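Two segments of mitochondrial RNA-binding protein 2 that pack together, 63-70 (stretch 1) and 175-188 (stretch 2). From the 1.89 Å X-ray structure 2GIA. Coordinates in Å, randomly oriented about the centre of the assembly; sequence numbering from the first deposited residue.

Stretch 1, residues 63-70: RVLHRDTF
Stretch 2 175-188: MLQRFLTQALHYNT

Residues 63-67 form the end of a β-strand that begins earlier in the chain, with φ/ψ from about -106/134 at R63 to -148/127 at R67, and with L65 at -134/169. A type I' turn from R67 to F70 follows. D68 (51/48) and T69 (71/2) take its left-handed central positions, and the turn is closed by two backbone hydrogen bonds, R67 N to F70 O and F70 N to R67 O, both 2.9 Å. The second stretch is helical from its start, near -63/-43 over residues 175-186, then -63/-26 at N187 and -77/-17 at T188, with i to i-4 bonds of 2.8-3.0 Å running from F179 N to M175 O through T188 N to L184 O. Strand and helix run almost parallel, 7° apart, with axes 9.8 Å apart at closest approach. In register, the CA of V64 lies 8.2 Å from that of L176, H66 CA 6.9 Å from A183 CA, and T69 CA 6.3 Å from N187 CA, so the backbones converge toward the turn.

Strand alternation points V64 and H66 toward the helix and L65 away. V64 (t) is compact and apolar: its CG1 meets F179 CE1 at 3.6 Å and L176 CD1 at 4.2 Å. F179 (t, χ2 -94°) points toward the strand, its flat ring reaching the backbone: CZ is 3.5 Å from L65 C and 3.6 Å from H66 N, both at the ring edge. One turn later, A183 suits the closer approach because its side chain is a single methyl. Its CB lies 3.5 Å from CD2 of H66 (t, χ2 -107°), whose flat imidazole can lie against the helix backbone, A183 CA over one face.

At the exposed turn, T69 OG1 (p) donates to D68 O at 2.6 Å, while T69 CB lies 3.4 Å from OD1 of partly exposed N187 (t, χ2 60°). No hydrogen bond crosses the interface; the contacts are van der Waals packing, burying 349 Å², both sides summed.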

# COMPACT_ATOMS: atom_id res chain seq x y z
N ARG D 63 -10.57 20.18 -6.95
CA ARG D 63 -9.48 19.84 -6.07
C ARG D 63 -10.15 18.89 -5.08
O ARG D 63 -11.29 19.13 -4.63
CB ARG D 63 -8.93 21.07 -5.37
CG ARG D 63 -8.28 22.10 -6.34
CD ARG D 63 -7.43 23.13 -5.58
NE ARG D 63 -6.24 22.48 -5.01
CZ ARG D 63 -5.94 22.39 -3.72
NH1 ARG D 63 -6.74 22.91 -2.79
NH2 ARG D 63 -4.82 21.78 -3.35
N VAL D 64 -9.48 17.77 -4.81
CA VAL D 64 -10.00 16.76 -3.88
C VAL D 64 -9.10 16.78 -2.68
O VAL D 64 -7.90 16.57 -2.81
CB VAL D 64 -9.98 15.32 -4.49
CG1 VAL D 64 -10.51 14.32 -3.47
CG2 VAL D 64 -10.82 15.28 -5.76
N LEU D 65 -9.66 17.05 -1.51
CA LEU D 65 -8.78 17.11 -0.35
C LEU D 65 -9.28 16.39 0.85
O LEU D 65 -10.43 15.95 0.90
CB LEU D 65 -8.49 18.56 0.04
CG LEU D 65 -9.61 19.59 0.04
CD1 LEU D 65 -9.57 20.38 1.32
CD2 LEU D 65 -9.45 20.54 -1.11
N HIS D 66 -8.40 16.25 1.83
CA HIS D 66 -8.77 15.56 3.04
C HIS D 66 -8.57 16.50 4.21
O HIS D 66 -7.46 16.97 4.47
CB HIS D 66 -7.95 14.30 3.21
CG HIS D 66 -8.44 13.43 4.32
ND1 HIS D 66 -7.78 13.30 5.52
CD2 HIS D 66 -9.56 12.67 4.42
CE1 HIS D 66 -8.46 12.51 6.32
NE2 HIS D 66 -9.55 12.10 5.68
N ARG D 67 -9.64 16.80 4.94
CA ARG D 67 -9.51 17.77 6.03
C ARG D 67 -10.44 17.43 7.17
O ARG D 67 -11.63 17.22 6.94
CB ARG D 67 -9.80 19.18 5.48
CG ARG D 67 -9.58 20.33 6.51
CD ARG D 67 -9.75 21.69 5.84
NE ARG D 67 -11.07 21.77 5.24
CZ ARG D 67 -11.34 22.36 4.08
NH1 ARG D 67 -10.38 22.94 3.37
NH2 ARG D 67 -12.58 22.34 3.63
N ASP D 68 -9.91 17.31 8.38
CA ASP D 68 -10.75 17.00 9.54
C ASP D 68 -11.67 15.81 9.37
O ASP D 68 -12.87 15.92 9.68
CB ASP D 68 -11.64 18.20 9.89
CG ASP D 68 -10.85 19.42 10.27
OD1 ASP D 68 -9.94 19.31 11.12
OD2 ASP D 68 -11.14 20.51 9.71
N THR D 69 -11.14 14.69 8.89
CA THR D 69 -11.90 13.45 8.66
C THR D 69 -12.90 13.49 7.48
O THR D 69 -13.63 12.51 7.22
CB THR D 69 -12.67 12.95 9.94
OG1 THR D 69 -13.95 13.60 10.04
CG2 THR D 69 -11.83 13.22 11.20
N PHE D 70 -12.95 14.61 6.77
CA PHE D 70 -13.84 14.69 5.62
C PHE D 70 -13.05 14.66 4.31
O PHE D 70 -11.94 15.18 4.25
CB PHE D 70 -14.57 16.05 5.58
CG PHE D 70 -15.53 16.26 6.71
CD1 PHE D 70 -16.87 15.94 6.56
CD2 PHE D 70 -15.09 16.81 7.91
CE1 PHE D 70 -17.79 16.16 7.61
CE2 PHE D 70 -15.99 17.03 8.98
CZ PHE D 70 -17.33 16.70 8.82
N MET D 175 -6.04 7.90 -9.45
CA MET D 175 -5.63 8.85 -8.44
C MET D 175 -6.65 8.94 -7.32
O MET D 175 -6.28 8.98 -6.16
CB MET D 175 -5.44 10.25 -9.03
CG MET D 175 -4.21 10.36 -9.91
SD MET D 175 -4.13 11.96 -10.80
CE MET D 175 -3.73 12.88 -9.40
N LEU D 176 -7.94 8.98 -7.66
CA LEU D 176 -8.97 9.07 -6.63
C LEU D 176 -8.99 7.77 -5.80
O LEU D 176 -9.14 7.84 -4.58
CB LEU D 176 -10.36 9.32 -7.28
CG LEU D 176 -11.54 9.42 -6.30
CD1 LEU D 176 -11.38 10.67 -5.41
CD2 LEU D 176 -12.85 9.47 -7.09
N GLN D 177 -8.82 6.61 -6.43
CA GLN D 177 -8.84 5.37 -5.66
C GLN D 177 -7.66 5.33 -4.66
O GLN D 177 -7.84 4.92 -3.51
CB GLN D 177 -8.82 4.14 -6.62
CG GLN D 177 -9.23 2.73 -5.98
CD GLN D 177 -8.14 2.09 -5.09
OE1 GLN D 177 -6.96 2.35 -5.27
NE2 GLN D 177 -8.54 1.21 -4.14
N ARG D 178 -6.47 5.76 -5.08
CA ARG D 178 -5.31 5.74 -4.14
C ARG D 178 -5.49 6.80 -3.05
O ARG D 178 -5.14 6.59 -1.89
CB ARG D 178 -3.98 5.97 -4.89
CG ARG D 178 -3.68 4.88 -5.96
CD ARG D 178 -4.00 3.46 -5.44
NE ARG D 178 -3.23 3.05 -4.24
CZ ARG D 178 -3.55 2.01 -3.45
NH1 ARG D 178 -4.64 1.28 -3.71
NH2 ARG D 178 -2.74 1.65 -2.45
N PHE D 179 -6.00 7.96 -3.45
CA PHE D 179 -6.23 9.03 -2.49
C PHE D 179 -7.20 8.58 -1.40
O PHE D 179 -6.92 8.75 -0.21
CB PHE D 179 -6.80 10.28 -3.19
CG PHE D 179 -7.10 11.42 -2.23
CD1 PHE D 179 -8.38 11.58 -1.70
CD2 PHE D 179 -6.11 12.32 -1.87
CE1 PHE D 179 -8.66 12.63 -0.83
CE2 PHE D 179 -6.36 13.39 -1.00
CZ PHE D 179 -7.65 13.55 -0.48
N LEU D 180 -8.35 8.02 -1.80
CA LEU D 180 -9.34 7.54 -0.84
C LEU D 180 -8.75 6.39 -0.03
O LEU D 180 -9.06 6.25 1.16
CB LEU D 180 -10.60 7.04 -1.56
CG LEU D 180 -11.39 8.20 -2.20
CD1 LEU D 180 -12.60 7.68 -2.88
CD2 LEU D 180 -11.77 9.25 -1.13
N THR D 181 -7.95 5.54 -0.66
CA THR D 181 -7.31 4.44 0.11
C THR D 181 -6.43 5.03 1.22
O THR D 181 -6.49 4.57 2.39
CB THR D 181 -6.49 3.56 -0.83
OG1 THR D 181 -7.41 2.82 -1.67
CG2 THR D 181 -5.61 2.53 -0.02
N GLN D 182 -5.61 6.04 0.88
CA GLN D 182 -4.77 6.69 1.92
C GLN D 182 -5.68 7.38 2.96
O GLN D 182 -5.44 7.26 4.14
CB GLN D 182 -3.87 7.77 1.31
CG GLN D 182 -2.74 7.16 0.46
CD GLN D 182 -1.64 6.60 1.34
OE1 GLN D 182 -0.86 7.35 1.92
NE2 GLN D 182 -1.60 5.31 1.45
N ALA D 183 -6.72 8.11 2.52
CA ALA D 183 -7.56 8.79 3.53
C ALA D 183 -8.19 7.78 4.51
O ALA D 183 -8.22 8.02 5.74
CB ALA D 183 -8.67 9.62 2.84
N LEU D 184 -8.66 6.64 4.00
CA LEU D 184 -9.27 5.65 4.87
C LEU D 184 -8.20 5.07 5.83
O LEU D 184 -8.43 4.89 7.03
CB LEU D 184 -9.89 4.54 4.04
CG LEU D 184 -10.62 3.40 4.74
CD1 LEU D 184 -11.76 3.98 5.64
CD2 LEU D 184 -11.17 2.42 3.70
N HIS D 185 -7.01 4.81 5.30
CA HIS D 185 -5.86 4.26 6.11
C HIS D 185 -5.52 5.21 7.28
O HIS D 185 -5.44 4.79 8.45
CB HIS D 185 -4.62 4.14 5.19
CG HIS D 185 -3.44 3.48 5.83
ND1 HIS D 185 -3.37 2.11 6.00
CD2 HIS D 185 -2.27 3.98 6.28
CE1 HIS D 185 -2.20 1.79 6.54
NE2 HIS D 185 -1.51 2.91 6.72
N TYR D 186 -5.31 6.49 6.96
CA TYR D 186 -4.99 7.47 7.98
C TYR D 186 -6.18 7.75 8.92
O TYR D 186 -5.99 7.78 10.13
CB TYR D 186 -4.50 8.79 7.35
CG TYR D 186 -3.04 8.67 6.92
CD1 TYR D 186 -2.01 9.21 7.71
CD2 TYR D 186 -2.68 7.94 5.78
CE1 TYR D 186 -0.64 9.00 7.37
CE2 TYR D 186 -1.33 7.73 5.43
CZ TYR D 186 -0.31 8.27 6.25
OH TYR D 186 1.01 8.00 5.96
N ASN D 187 -7.39 7.91 8.39
CA ASN D 187 -8.53 8.18 9.26
C ASN D 187 -8.84 7.05 10.22
O ASN D 187 -9.42 7.26 11.30
CB ASN D 187 -9.78 8.50 8.43
CG ASN D 187 -10.85 9.18 9.27
OD1 ASN D 187 -10.62 10.27 9.82
ND2 ASN D 187 -12.02 8.54 9.39
N THR D 188 -8.45 5.83 9.84
CA THR D 188 -8.69 4.69 10.70
C THR D 188 -7.68 4.66 11.84
O THR D 188 -7.86 3.96 12.82
CB THR D 188 -8.61 3.38 9.87
OG1 THR D 188 -9.65 3.42 8.88
CG2 THR D 188 -8.75 2.16 10.74